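Local coordinates for type-2 ice-structuring protein (Brachyopsis rostratus, PDB 2ZIB) that binds to ice crystals and inhibits their growth, protecting fish blood from freezing in sea water below zero, at residues 20-25 / 127-132; 46-51 / 78-83; 62-67 / 107-112; 86-91 / 113-118; 100-105 / 117-122. All coordinates share one frame; numbering follows the deposited sequence. Where two conformers were deposited one is given.

Contact 1: 20-25 / 127-132; sequences RCFYSE and ICAKAA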
# COMPACT_ATOMS: atom_id res chain seq x y z
N ARG A 20 6.87 -10.10 6.84
CA ARG A 20 7.08 -9.07 5.80
C ARG A 20 7.94 -7.92 6.31
O ARG A 20 7.97 -7.63 7.52
CB ARG A 20 5.71 -8.57 5.32
CG ARG A 20 4.82 -9.69 4.75
CD ARG A 20 3.41 -9.18 4.48
NE ARG A 20 3.38 -8.32 3.31
CZ ARG A 20 2.33 -7.53 3.01
NH1 ARG A 20 1.31 -7.39 3.84
NH2 ARG A 20 2.37 -6.83 1.87
N CYS A 21 8.56 -7.23 5.34
CA CYS A 21 9.35 -6.03 5.60
C CYS A 21 8.72 -4.86 4.88
O CYS A 21 8.23 -5.02 3.75
CB CYS A 21 10.79 -6.21 5.06
SG CYS A 21 11.68 -7.50 5.92
N PHE A 22 8.71 -3.70 5.55
CA PHE A 22 8.01 -2.51 5.05
C PHE A 22 8.99 -1.36 4.93
O PHE A 22 9.88 -1.18 5.75
CB PHE A 22 6.86 -2.16 6.00
CG PHE A 22 5.79 -3.20 6.00
CD1 PHE A 22 5.90 -4.35 6.81
CD2 PHE A 22 4.69 -3.09 5.15
CE1 PHE A 22 4.93 -5.33 6.78
CE2 PHE A 22 3.69 -4.10 5.10
CZ PHE A 22 3.81 -5.21 5.93
N TYR A 23 8.80 -0.56 3.89
CA TYR A 23 9.62 0.63 3.63
C TYR A 23 8.75 1.86 3.47
O TYR A 23 7.89 1.88 2.61
CB TYR A 23 10.43 0.41 2.35
CG TYR A 23 11.36 1.58 2.10
CD1 TYR A 23 12.52 1.70 2.84
CD2 TYR A 23 11.06 2.57 1.18
CE1 TYR A 23 13.38 2.78 2.66
CE2 TYR A 23 11.90 3.68 0.97
CZ TYR A 23 13.04 3.78 1.74
OH TYR A 23 13.90 4.84 1.58
N SER A 24 9.03 2.87 4.29
CA SER A 24 8.30 4.12 4.21
C SER A 24 9.06 5.06 3.28
O SER A 24 10.14 5.50 3.61
CB SER A 24 8.13 4.70 5.63
OG SER A 24 7.45 5.92 5.53
N GLU A 25 8.47 5.31 2.10
CA GLU A 25 9.03 6.21 1.11
C GLU A 25 8.44 7.60 1.33
O GLU A 25 7.26 7.87 1.02
CB GLU A 25 8.70 5.72 -0.31
CG GLU A 25 9.17 6.67 -1.41
CD GLU A 25 10.65 6.93 -1.35
OE1 GLU A 25 11.44 6.04 -1.76
OE2 GLU A 25 11.05 8.01 -0.87
N ILE A 127 4.26 3.40 0.75
CA ILE A 127 4.82 2.32 1.56
C ILE A 127 4.99 1.08 0.71
O ILE A 127 4.05 0.66 -0.01
CB ILE A 127 4.01 2.06 2.85
CG1 ILE A 127 4.68 1.03 3.75
CG2 ILE A 127 2.62 1.79 2.55
CD1 ILE A 127 5.02 1.57 5.17
N CYS A 128 6.21 0.53 0.76
CA CYS A 128 6.51 -0.72 0.04
C CYS A 128 6.54 -1.88 1.00
O CYS A 128 6.76 -1.70 2.20
CB CYS A 128 7.91 -0.66 -0.61
SG CYS A 128 8.23 0.79 -1.67
N ALA A 129 6.38 -3.10 0.46
CA ALA A 129 6.56 -4.31 1.24
C ALA A 129 7.25 -5.37 0.40
O ALA A 129 7.18 -5.36 -0.84
CB ALA A 129 5.21 -4.83 1.72
N LYS A 130 7.89 -6.31 1.11
CA LYS A 130 8.46 -7.51 0.46
C LYS A 130 8.67 -8.55 1.57
O LYS A 130 8.59 -8.23 2.77
CB LYS A 130 9.78 -7.24 -0.26
CG LYS A 130 10.93 -6.69 0.62
CD LYS A 130 12.09 -6.22 -0.27
CE LYS A 130 13.21 -5.62 0.53
NZ LYS A 130 14.28 -5.10 -0.40
N ALA A 131 8.92 -9.80 1.18
CA ALA A 131 9.14 -10.85 2.17
C ALA A 131 10.37 -10.57 3.03
O ALA A 131 11.40 -10.05 2.54
CB ALA A 131 9.32 -12.15 1.47
N ALA A 132 10.27 -10.91 4.31
CA ALA A 132 11.42 -10.86 5.20
C ALA A 132 12.46 -11.94 4.86
O ALA A 132 12.19 -12.91 4.12
CB ALA A 132 10.96 -10.96 6.64
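Cys-21 and Tyr-23 pair with Lys-130 and Cys-128 as the hydrogen-bonded pairs of an antiparallel strand contact. Each pair is closed by two backbone bonds. The bond from Cys-21 N to Lys-130 O is 2.8 Å long and close to straight, at 172°. Ala-129 CA adds a CA-H...O contact to Cys-21 O at 3.1 Å.

Phe-22 can be followed outward. Its CB lies 4.2 Å from Ile-127 CD1 and also passes Cys-128 O. CG sits anti to the carbonyl carbon, beside the backbone N (chi1 -66°). CD2 then meets both Cys-128 O and the methyl of Ala-129. CE2 comes to 3.8 Å from Ala-129 CB. At the tip, CZ lies over one face of the Arg-20 guanidinium, towards its rim. Arg-20 NH2 reaches Ala-129 CB at 3.5 Å, while NH1 forms a salt bridge with Glu-53.

The other face of the sheet carries Cys-21, Tyr-23, Cys-128 and Lys-130. Here Tyr-23 CB and Cys-128 CB are 4.0 Å apart. Disulfides tie Cys-21 to Cys-10 and Cys-128 to Cys-38.

The pairing brings together an early strand and the last strand of the C-type lectin fold. Strand 20-26 lies between strands 15-17 and 124-131, and Phe-22 and Ile-127 pack on Ile-57 of helix 51-60.

Contact 2: 46-51 / 78-83; sequences ASIHSL and WSWTDG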
# COMPACT_ATOMS: atom_id res chain seq x y z
N ALA A 46 2.68 -1.69 -0.71
CA ALA A 46 2.18 -2.68 0.24
C ALA A 46 0.76 -3.10 -0.08
O ALA A 46 -0.13 -2.27 -0.32
CB ALA A 46 2.22 -2.09 1.64
N SER A 47 0.52 -4.42 0.04
CA SER A 47 -0.84 -4.95 0.16
C SER A 47 -1.15 -5.15 1.64
O SER A 47 -0.24 -5.35 2.46
CB SER A 47 -0.97 -6.24 -0.63
OG SER A 47 -0.13 -7.22 -0.06
N ILE A 48 -2.44 -5.12 1.98
CA ILE A 48 -2.89 -5.16 3.37
C ILE A 48 -3.98 -6.21 3.51
O ILE A 48 -4.96 -6.23 2.75
CB ILE A 48 -3.42 -3.79 3.79
CG1 ILE A 48 -2.37 -2.69 3.56
CG2 ILE A 48 -3.91 -3.85 5.26
CD1 ILE A 48 -2.75 -1.31 4.07
N HIS A 49 -3.80 -7.13 4.46
CA HIS A 49 -4.63 -8.35 4.50
C HIS A 49 -5.33 -8.57 5.81
O HIS A 49 -5.99 -9.59 5.98
CB HIS A 49 -3.75 -9.57 4.18
CG HIS A 49 -3.18 -9.46 2.80
ND1 HIS A 49 -3.96 -9.70 1.70
CD2 HIS A 49 -1.98 -9.01 2.36
CE1 HIS A 49 -3.25 -9.41 0.61
NE2 HIS A 49 -2.04 -9.02 0.99
N SER A 50 -5.23 -7.60 6.72
CA SER A 50 -5.91 -7.69 8.03
C SER A 50 -5.91 -6.35 8.68
O SER A 50 -5.11 -5.47 8.33
CB SER A 50 -5.20 -8.66 8.99
OG SER A 50 -3.91 -8.18 9.29
N LEU A 51 -6.76 -6.19 9.70
CA LEU A 51 -6.70 -4.98 10.50
C LEU A 51 -5.37 -4.90 11.21
O LEU A 51 -4.85 -3.80 11.40
CB LEU A 51 -7.86 -4.92 11.51
CG LEU A 51 -7.88 -3.61 12.33
CD1 LEU A 51 -8.01 -2.27 11.58
CD2 LEU A 51 -9.03 -3.72 13.38
N TRP A 78 -10.71 -4.39 -7.99
CA TRP A 78 -9.46 -4.06 -7.30
C TRP A 78 -8.50 -5.25 -7.36
O TRP A 78 -8.89 -6.39 -7.18
CB TRP A 78 -9.76 -3.60 -5.84
CG TRP A 78 -10.47 -2.31 -5.84
CD1 TRP A 78 -11.84 -2.12 -5.87
CD2 TRP A 78 -9.87 -1.02 -6.02
NE1 TRP A 78 -12.11 -0.79 -6.08
CE2 TRP A 78 -10.92 -0.10 -6.17
CE3 TRP A 78 -8.53 -0.57 -6.13
CZ2 TRP A 78 -10.68 1.26 -6.41
CZ3 TRP A 78 -8.32 0.76 -6.36
CH2 TRP A 78 -9.37 1.67 -6.50
N SER A 79 -7.22 -4.92 -7.49
CA SER A 79 -6.12 -5.89 -7.41
C SER A 79 -4.96 -5.26 -6.70
O SER A 79 -4.76 -4.04 -6.75
CB SER A 79 -5.58 -6.06 -8.88
OG SER A 79 -6.56 -6.46 -9.83
N TRP A 80 -4.15 -6.11 -6.06
CA TRP A 80 -2.88 -5.67 -5.50
C TRP A 80 -1.75 -5.88 -6.50
O TRP A 80 -1.70 -6.96 -7.15
CB TRP A 80 -2.54 -6.47 -4.24
CG TRP A 80 -3.48 -6.29 -3.06
CD1 TRP A 80 -4.26 -7.27 -2.47
CD2 TRP A 80 -3.68 -5.11 -2.26
NE1 TRP A 80 -4.96 -6.76 -1.41
CE2 TRP A 80 -4.60 -5.44 -1.23
CE3 TRP A 80 -3.15 -3.80 -2.31
CZ2 TRP A 80 -5.02 -4.51 -0.28
CZ3 TRP A 80 -3.55 -2.87 -1.35
CH2 TRP A 80 -4.49 -3.24 -0.34
N THR A 81 -0.80 -4.96 -6.56
CA THR A 81 0.31 -5.14 -7.52
C THR A 81 1.17 -6.37 -7.22
O THR A 81 1.84 -6.89 -8.12
CB THR A 81 1.22 -3.94 -7.56
OG1 THR A 81 1.68 -3.66 -6.23
CG2 THR A 81 0.51 -2.70 -8.13
N ASP A 82 1.16 -6.85 -5.97
CA ASP A 82 1.96 -8.03 -5.63
C ASP A 82 1.21 -9.33 -5.93
O ASP A 82 1.75 -10.40 -5.65
CB ASP A 82 2.43 -8.00 -4.18
CG ASP A 82 1.31 -8.03 -3.17
OD1 ASP A 82 0.13 -8.24 -3.54
OD2 ASP A 82 1.59 -7.89 -1.95
N GLY A 83 0.01 -9.28 -6.49
CA GLY A 83 -0.71 -10.50 -6.85
C GLY A 83 -1.41 -11.20 -5.70
O GLY A 83 -2.04 -12.25 -5.93
O HOH W 1 3.13 -5.79 -0.97
O HOH W 2 -6.76 -7.22 0.89
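Ala-46 meets Trp-80 through its backbone, with Ala-46 O 3.6 Å from Trp-80 CZ3. Ser-47 follows and carries the contact. Its CB sits over one face of the indole, 3.5 Å from the centroid of the five-membered ring of Trp-80, a CH-pi contact. Its OG lies between the backbone N and the carbonyl carbon (chi1 65°). From there it donates to Asp-82 OD2 at 2.6 Å, on the syn side of the carboxylate. A water links Ser-47 N to the same OD2.

Ile-48 N lies over the same indole face, nearer the six-membered ring. A second water joins Ile-48 O to Trp-80 NE1 and lies in the indole plane at its edge. His-49 comes next. Its NE2 donates to Ser-47 OG at 2.8 Å, and its CE1 is 3.7 Å from Trp-80 NE1. The two rings meet obliquely, with planes at 61°. His-49 ND1 is held by Asp-87.

Asp-82 lies in the type I turn from Trp-80 to Gly-83, and its bond to Ser-47 ties that turn to the loop before helix 51-60 within the C-type lectin domain. The polar part is a chain of two hydrogen bonds, from His-49 to Ser-47 to Asp-82. The nearby carboxylate would probably polarise the serine hydroxyl, which both accepts and donates a bond.

Contact 3: 62-67 / 107-112; sequences AGIVWI and MTAAVD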
# COMPACT_ATOMS: atom_id res chain seq x y z
N ALA A 62 3.28 8.82 7.91
CA ALA A 62 3.10 10.16 8.49
C ALA A 62 1.97 10.97 7.91
O ALA A 62 1.84 12.14 8.25
CB ALA A 62 4.40 10.95 8.41
N GLY A 63 1.18 10.40 7.03
CA GLY A 63 0.05 11.10 6.35
C GLY A 63 -0.57 10.19 5.28
O GLY A 63 -0.47 8.94 5.37
N ILE A 64 -1.18 10.78 4.26
CA ILE A 64 -1.67 9.98 3.10
C ILE A 64 -0.52 9.19 2.51
O ILE A 64 0.59 9.71 2.31
CB ILE A 64 -2.20 10.92 2.00
CG1 ILE A 64 -3.48 11.63 2.48
CG2 ILE A 64 -2.48 10.12 0.72
CD1 ILE A 64 -3.90 12.76 1.57
N VAL A 65 -0.77 7.92 2.19
CA VAL A 65 0.25 7.11 1.48
C VAL A 65 -0.42 6.28 0.42
O VAL A 65 -1.49 5.68 0.62
CB VAL A 65 1.07 6.15 2.42
CG1 VAL A 65 2.06 6.93 3.25
CG2 VAL A 65 0.19 5.20 3.25
N TRP A 66 0.23 6.21 -0.74
CA TRP A 66 -0.14 5.20 -1.73
C TRP A 66 0.13 3.79 -1.22
O TRP A 66 1.17 3.55 -0.61
CB TRP A 66 0.64 5.43 -3.02
CG TRP A 66 0.28 6.62 -3.81
CD1 TRP A 66 1.15 7.57 -4.32
CD2 TRP A 66 -1.03 6.97 -4.33
NE1 TRP A 66 0.48 8.46 -5.12
CE2 TRP A 66 -0.85 8.09 -5.20
CE3 TRP A 66 -2.31 6.38 -4.25
CZ2 TRP A 66 -1.93 8.68 -5.89
CZ3 TRP A 66 -3.38 6.98 -4.92
CH2 TRP A 66 -3.17 8.11 -5.75
N ILE A 67 -0.82 2.89 -1.46
CA ILE A 67 -0.64 1.44 -1.24
C ILE A 67 -0.95 0.71 -2.53
O ILE A 67 -1.27 1.35 -3.55
CB ILE A 67 -1.43 0.95 -0.01
CG1 ILE A 67 -2.94 1.27 -0.14
CG2 ILE A 67 -0.80 1.57 1.28
CD1 ILE A 67 -3.78 0.64 0.96
N MET A 107 -4.14 5.04 1.49
CA MET A 107 -4.57 5.30 2.89
C MET A 107 -4.73 6.82 2.98
O MET A 107 -3.78 7.57 2.67
CB MET A 107 -3.55 4.80 3.89
CG MET A 107 -3.33 3.28 3.79
SD MET A 107 -1.94 2.73 4.82
CE MET A 107 -2.73 1.96 6.15
N THR A 108 -5.92 7.27 3.43
CA THR A 108 -6.21 8.69 3.51
C THR A 108 -5.63 9.37 4.74
O THR A 108 -5.00 8.73 5.60
CB THR A 108 -7.71 8.96 3.43
OG1 THR A 108 -8.36 8.42 4.60
CG2 THR A 108 -8.38 8.40 2.17
N ALA A 109 -5.85 10.68 4.83
CA ALA A 109 -5.40 11.49 5.95
C ALA A 109 -6.25 11.28 7.21
O ALA A 109 -5.88 11.77 8.27
CB ALA A 109 -5.45 12.95 5.56
N ALA A 110 -7.33 10.51 7.11
CA ALA A 110 -8.08 10.19 8.35
C ALA A 110 -7.11 9.49 9.31
O ALA A 110 -6.24 8.72 8.88
CB ALA A 110 -9.23 9.31 7.99
N VAL A 111 -7.30 9.69 10.62
CA VAL A 111 -6.46 8.99 11.60
C VAL A 111 -6.48 7.47 11.43
O VAL A 111 -5.44 6.80 11.57
CB VAL A 111 -6.82 9.43 13.05
CG1 VAL A 111 -6.22 8.46 14.10
CG2 VAL A 111 -6.33 10.86 13.29
N ASP A 112 -7.64 6.90 11.09
CA ASP A 112 -7.72 5.46 10.91
C ASP A 112 -7.15 4.97 9.58
O ASP A 112 -7.12 3.76 9.33
CB ASP A 112 -9.14 4.95 11.18
CG ASP A 112 -10.10 5.11 10.04
OD1 ASP A 112 -9.84 5.86 9.07
OD2 ASP A 112 -11.18 4.50 10.14
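Val-65 and Met-107 are joined by two backbone hydrogen bonds, as an antiparallel hydrogen-bonded pair. Met-107 N donates to Val-65 O at 2.9 Å. Val-65 N returns a bond to Met-107 O at 3.1 Å. Met-107 O also takes a CA-H...O contact from Ile-64 CA, 3.2 Å away. One carbonyl therefore serves two neighbouring residues.

This is the pairing of strand 65-67 with the end of strand 104-107, in the main sheet of the C-type lectin fold. On its other flank, strand 65-67 runs parallel to strand 124-131. Beyond Met-107 the chain leaves the sheet in a loop, where Thr-108 OG1 bonds to Cys-114 O.

Packing contacts form two groups. In the first, Val-65 and Met-107 lie side by side and point the same way, with Val-65 CG2 3.6 Å from Met-107 SD. Ile-67 crosses Met-107 at about a right angle. Its CG2 meets SD of Met-107 at 3.9 Å, and its CD1 meets CG. These side chains are buried, and Ile-48 and Trp-115 pack on both Ile-67 and Met-107. The second group is nearer the surface. Ile-64 CG1, anti to the carbonyl carbon (chi1 -68°), touches the backbone at Ala-109 N, 3.5 Å away, and packs on Ala-109 CB at 3.9 Å.

Contact 4: 86-91 / 113-118; sequences VDYRTW and KCWDDL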
# COMPACT_ATOMS: atom_id res chain seq x y z
N VAL A 86 -7.33 -9.82 -2.60
CA VAL A 86 -8.01 -8.74 -1.91
C VAL A 86 -8.98 -9.38 -0.91
O VAL A 86 -10.18 -9.58 -1.18
CB VAL A 86 -8.69 -7.76 -2.88
CG1 VAL A 86 -9.26 -6.56 -2.10
CG2 VAL A 86 -7.69 -7.28 -3.94
N ASP A 87 -8.43 -9.81 0.19
CA ASP A 87 -9.15 -10.59 1.20
C ASP A 87 -9.46 -9.77 2.45
O ASP A 87 -10.00 -10.28 3.42
CB ASP A 87 -8.38 -11.87 1.54
CG ASP A 87 -6.96 -11.63 2.06
OD1 ASP A 87 -6.50 -10.46 2.05
OD2 ASP A 87 -6.22 -12.57 2.47
N TYR A 88 -9.16 -8.49 2.40
CA TYR A 88 -9.44 -7.54 3.47
C TYR A 88 -9.65 -6.17 2.80
O TYR A 88 -8.91 -5.78 1.88
CB TYR A 88 -8.26 -7.46 4.43
CG TYR A 88 -8.37 -6.38 5.45
CD1 TYR A 88 -9.26 -6.48 6.54
CD2 TYR A 88 -7.59 -5.21 5.31
CE1 TYR A 88 -9.35 -5.46 7.47
CE2 TYR A 88 -7.69 -4.19 6.25
CZ TYR A 88 -8.58 -4.32 7.32
OH TYR A 88 -8.67 -3.28 8.24
N ARG A 89 -10.63 -5.43 3.31
CA ARG A 89 -10.84 -4.05 2.87
C ARG A 89 -11.20 -3.18 4.03
O ARG A 89 -11.90 -3.58 4.95
CB ARG A 89 -12.00 -3.99 1.85
CG ARG A 89 -11.76 -4.84 0.60
CD ARG A 89 -13.03 -5.20 -0.15
NE ARG A 89 -13.77 -6.27 0.49
CZ ARG A 89 -15.03 -6.61 0.15
NH1 ARG A 89 -15.65 -5.95 -0.82
NH2 ARG A 89 -15.65 -7.60 0.78
N THR A 90 -10.72 -1.93 3.98
CA THR A 90 -11.15 -0.93 4.98
C THR A 90 -11.30 0.43 4.30
O THR A 90 -10.66 1.43 4.65
CB THR A 90 -10.23 -0.97 6.23
OG1 THR A 90 -10.75 -0.08 7.22
CG2 THR A 90 -8.75 -0.62 5.94
N TRP A 91 -12.20 0.45 3.32
CA TRP A 91 -12.53 1.67 2.62
C TRP A 91 -13.19 2.69 3.57
O TRP A 91 -13.95 2.33 4.51
CB TRP A 91 -13.52 1.39 1.50
CG TRP A 91 -12.95 0.53 0.41
CD1 TRP A 91 -13.28 -0.78 0.13
CD2 TRP A 91 -12.02 0.95 -0.61
NE1 TRP A 91 -12.57 -1.20 -0.98
CE2 TRP A 91 -11.82 -0.16 -1.47
CE3 TRP A 91 -11.37 2.16 -0.90
CZ2 TRP A 91 -10.96 -0.12 -2.58
CZ3 TRP A 91 -10.51 2.21 -2.01
CH2 TRP A 91 -10.30 1.06 -2.83
N LYS A 113 -6.69 5.92 8.75
CA LYS A 113 -6.05 5.57 7.45
C LYS A 113 -6.97 4.76 6.56
O LYS A 113 -6.52 3.98 5.72
CB LYS A 113 -4.72 4.84 7.73
CG LYS A 113 -3.69 5.73 8.35
CD LYS A 113 -2.87 6.43 7.23
CE LYS A 113 -2.29 7.80 7.67
NZ LYS A 113 -3.41 8.83 7.90
N CYS A 114 -8.28 5.00 6.68
CA CYS A 114 -9.20 4.31 5.79
C CYS A 114 -8.86 4.60 4.33
O CYS A 114 -8.30 5.67 3.98
CB CYS A 114 -10.66 4.67 6.13
SG CYS A 114 -11.13 6.42 5.94
N TRP A 115 -9.21 3.65 3.46
CA TRP A 115 -8.78 3.72 2.07
C TRP A 115 -9.73 4.53 1.17
O TRP A 115 -10.94 4.57 1.41
CB TRP A 115 -8.68 2.32 1.47
CG TRP A 115 -7.83 1.37 2.25
CD1 TRP A 115 -6.96 1.60 3.30
CD2 TRP A 115 -7.82 -0.04 2.04
NE1 TRP A 115 -6.39 0.42 3.73
CE2 TRP A 115 -6.92 -0.61 2.99
CE3 TRP A 115 -8.50 -0.90 1.14
CZ2 TRP A 115 -6.67 -2.00 3.06
CZ3 TRP A 115 -8.23 -2.30 1.21
CH2 TRP A 115 -7.33 -2.82 2.17
N ASP A 116 -9.18 5.13 0.12
CA ASP A 116 -9.97 5.83 -0.87
C ASP A 116 -9.29 5.67 -2.21
O ASP A 116 -8.07 5.42 -2.26
CB ASP A 116 -10.14 7.30 -0.46
CG ASP A 116 -11.24 8.03 -1.19
OD1 ASP A 116 -12.01 7.45 -1.98
OD2 ASP A 116 -11.38 9.25 -0.93
N ASP A 117 -10.07 5.84 -3.28
CA ASP A 117 -9.55 5.73 -4.64
C ASP A 117 -9.45 7.11 -5.25
O ASP A 117 -10.44 7.85 -5.33
CB ASP A 117 -10.39 4.73 -5.48
CG ASP A 117 -11.90 4.95 -5.50
OD1 ASP A 117 -12.54 5.56 -4.62
OD2 ASP A 117 -12.51 4.37 -6.44
N LEU A 118 -8.23 7.48 -5.60
CA LEU A 118 -7.88 8.85 -6.05
C LEU A 118 -7.26 8.77 -7.44
O LEU A 118 -6.84 7.68 -7.88
CB LEU A 118 -6.83 9.45 -5.09
CG LEU A 118 -7.36 10.16 -3.85
CD1 LEU A 118 -8.05 11.45 -4.18
CD2 LEU A 118 -8.27 9.31 -2.93
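Thr-90 and Trp-91 meet Trp-115 where the two backbones run 77° apart and form a single bridge, with the CA atoms of Trp-91 and Trp-115 4.3 Å apart. One hydrogen bond holds it, from Trp-115 N to Thr-90 O at 2.9 Å.

The Trp-115 indole is the centre of the side-chain packing. Thr-90 CG2 lies over one of its faces, 3.6 Å from the centroid of the five-membered ring, in a CH-pi contact. This methyl sits between the backbone N and the carbonyl carbon, with OG1 anti to the N (chi1 -175°). Thr-90 and Trp-115 cross at about a right angle. At the rim of the indole, Tyr-88 O is 3.4 Å from Trp-115 CH2.

Tyr-88, Trp-91 and Trp-115 form an aromatic cluster that fixes the long loop before strand 104-107 onto strand 115-118 of the C-type lectin fold. The Cys-92 to Cys-114 disulfide fastens the same place, and Gln-54 OE1 accepts from Trp-115 NE1.

Trp-91 and Trp-115 make a T-shaped pair. The edge of Trp-115 is turned to the face of Trp-91, with planes at 81°. Trp-91 CE3 also touches Trp-115 CB at 3.6 Å. Tyr-88 CD2 meets Trp-115 CH2 at 4.0 Å, their rings oblique.

Contact 5: 100-105 / 117-122; sequences LSDCCM and DLPCPA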
# COMPACT_ATOMS: atom_id res chain seq x y z
N LEU A 100 -13.36 5.14 -13.14
CA LEU A 100 -12.08 4.75 -13.71
C LEU A 100 -11.04 5.89 -13.74
O LEU A 100 -9.84 5.63 -13.68
CB LEU A 100 -12.26 4.22 -15.16
CG LEU A 100 -12.75 2.76 -15.22
CD1 LEU A 100 -13.25 2.45 -16.61
CD2 LEU A 100 -11.62 1.80 -14.91
N SER A 101 -11.48 7.14 -13.83
CA SER A 101 -10.56 8.27 -13.76
C SER A 101 -9.75 8.36 -12.45
O SER A 101 -8.73 9.06 -12.41
CB SER A 101 -11.35 9.59 -13.93
OG SER A 101 -12.23 9.79 -12.86
N ASP A 102 -10.25 7.73 -11.38
CA ASP A 102 -9.68 7.89 -10.05
C ASP A 102 -9.48 6.47 -9.49
O ASP A 102 -10.27 6.03 -8.63
CB ASP A 102 -10.68 8.64 -9.13
CG ASP A 102 -10.83 10.10 -9.44
OD1 ASP A 102 -10.94 10.51 -10.62
OD2 ASP A 102 -10.82 10.94 -8.50
N CYS A 103 -8.47 5.76 -9.99
CA CYS A 103 -8.45 4.29 -9.84
C CYS A 103 -7.28 3.74 -9.06
O CYS A 103 -7.07 2.54 -9.07
CB CYS A 103 -8.61 3.62 -11.22
SG CYS A 103 -7.26 3.98 -12.39
N CYS A 104 -6.61 4.61 -8.31
CA CYS A 104 -5.50 4.14 -7.47
C CYS A 104 -5.83 4.26 -5.96
O CYS A 104 -6.42 5.27 -5.51
CB CYS A 104 -4.24 4.95 -7.78
SG CYS A 104 -3.42 4.39 -9.28
N MET A 105 -5.43 3.26 -5.18
CA MET A 105 -5.79 3.19 -3.77
C MET A 105 -4.77 3.84 -2.87
O MET A 105 -3.56 3.61 -3.00
CB MET A 105 -5.89 1.72 -3.40
CG MET A 105 -6.35 1.41 -1.97
SD MET A 105 -6.04 -0.31 -1.52
CE MET A 105 -7.35 -1.19 -2.38
N ASP A 117 -10.07 5.84 -3.28
CA ASP A 117 -9.55 5.73 -4.64
C ASP A 117 -9.45 7.11 -5.25
O ASP A 117 -10.44 7.85 -5.33
CB ASP A 117 -10.39 4.73 -5.48
CG ASP A 117 -11.90 4.95 -5.50
OD1 ASP A 117 -12.54 5.56 -4.62
OD2 ASP A 117 -12.51 4.37 -6.44
N LEU A 118 -8.23 7.48 -5.60
CA LEU A 118 -7.88 8.85 -6.05
C LEU A 118 -7.26 8.77 -7.44
O LEU A 118 -6.84 7.68 -7.88
CB LEU A 118 -6.83 9.45 -5.09
CG LEU A 118 -7.36 10.16 -3.85
CD1 LEU A 118 -8.05 11.45 -4.18
CD2 LEU A 118 -8.27 9.31 -2.93
N PRO A 119 -7.11 9.92 -8.12
CA PRO A 119 -6.37 9.91 -9.39
C PRO A 119 -4.93 9.43 -9.19
O PRO A 119 -4.22 9.94 -8.32
CB PRO A 119 -6.41 11.37 -9.82
CG PRO A 119 -7.63 11.93 -9.12
CD PRO A 119 -7.62 11.26 -7.77
N CYS A 120 -4.52 8.48 -10.02
CA CYS A 120 -3.18 7.92 -9.92
C CYS A 120 -2.07 8.99 -10.04
O CYS A 120 -1.02 8.80 -9.41
CB CYS A 120 -3.02 6.85 -11.01
SG CYS A 120 -4.20 5.47 -10.81
N PRO A 121 -2.26 10.11 -10.78
CA PRO A 121 -1.21 11.13 -10.82
C PRO A 121 -1.06 11.96 -9.54
O PRO A 121 -0.11 12.72 -9.47
CB PRO A 121 -1.65 12.06 -11.99
CG PRO A 121 -2.52 11.18 -12.85
CD PRO A 121 -3.28 10.33 -11.85
N ALA A 122 -1.91 11.78 -8.53
CA ALA A 122 -1.69 12.56 -7.30
C ALA A 122 -0.33 12.20 -6.68
O ALA A 122 0.12 11.04 -6.73
CB ALA A 122 -2.83 12.31 -6.27
O HOH W 3 -6.63 7.39 -11.76
O HOH W 4 -11.27 10.32 -5.96
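Cys-104 and Leu-118 exchange two backbone hydrogen bonds. Leu-118 N donates to Cys-104 O at 2.9 Å, and Cys-104 N donates to Leu-118 O at 3.1 Å. Two waters extend the polar links. One accepts from both Cys-103 N and Cys-120 N and donates to Ser-101 O. The other lies between Asp-102 OD2 and Asp-117 O. Asp-102 is further steadied by Ser-101 OG, which donates to its OD1 at 2.7 Å.

Strands 104-107 and 115-118 form a beta hairpin of the C-type lectin fold, and this is its open end, away from the connecting loop. Cys-103 and Cys-104 both face Leu-118, which makes a classic beta bulge. Just beyond Leu-118, the chain enters a type I turn from Pro-119 to Ala-122.

A disulfide joins Cys-104 and Cys-120, with SG to SG at 2.0 Å and the two CB-SG bonds turned nearly perpendicular about it (chi3 95°). Cys-120 SG is also 3.8 Å from Cys-103 SG, which is itself bonded to Cys-72. Two disulfides thus lie next to each other at this end of the hairpin.

Further out, Asp-102 and Pro-119 lie side by side and point the same way. Asp-102 OD2 is 3.3 Å from Pro-119 CD and close to CG. Asp-117 CB packs against Asp-102 O at 3.4 Å.

Overall arrangement
Contact 2 is the most buried of the five and lies nearest the centre of the chain. The other four are partly buried, and contact 5 lies farthest from the centre. Contacts 1, 3, 4 and 5 all reach the main sheet. Contacts 4 and 5 share strand 115-118, and contacts 3 and 5 both use strand 104-107. Contacts 1 and 3 meet where Ile-127 packs on Ile-67. Ile-48 links contact 2 to contact 3, and His-49 links it to contact 4 through Asp-87. The chemistry differs with place. Contacts 1 and 3 rest on strand pairing with apolar packing, contact 2 on an indole face, polar side chains and water, contact 4 on aromatic rings, and contact 5 on a disulfide, strand bonds and water.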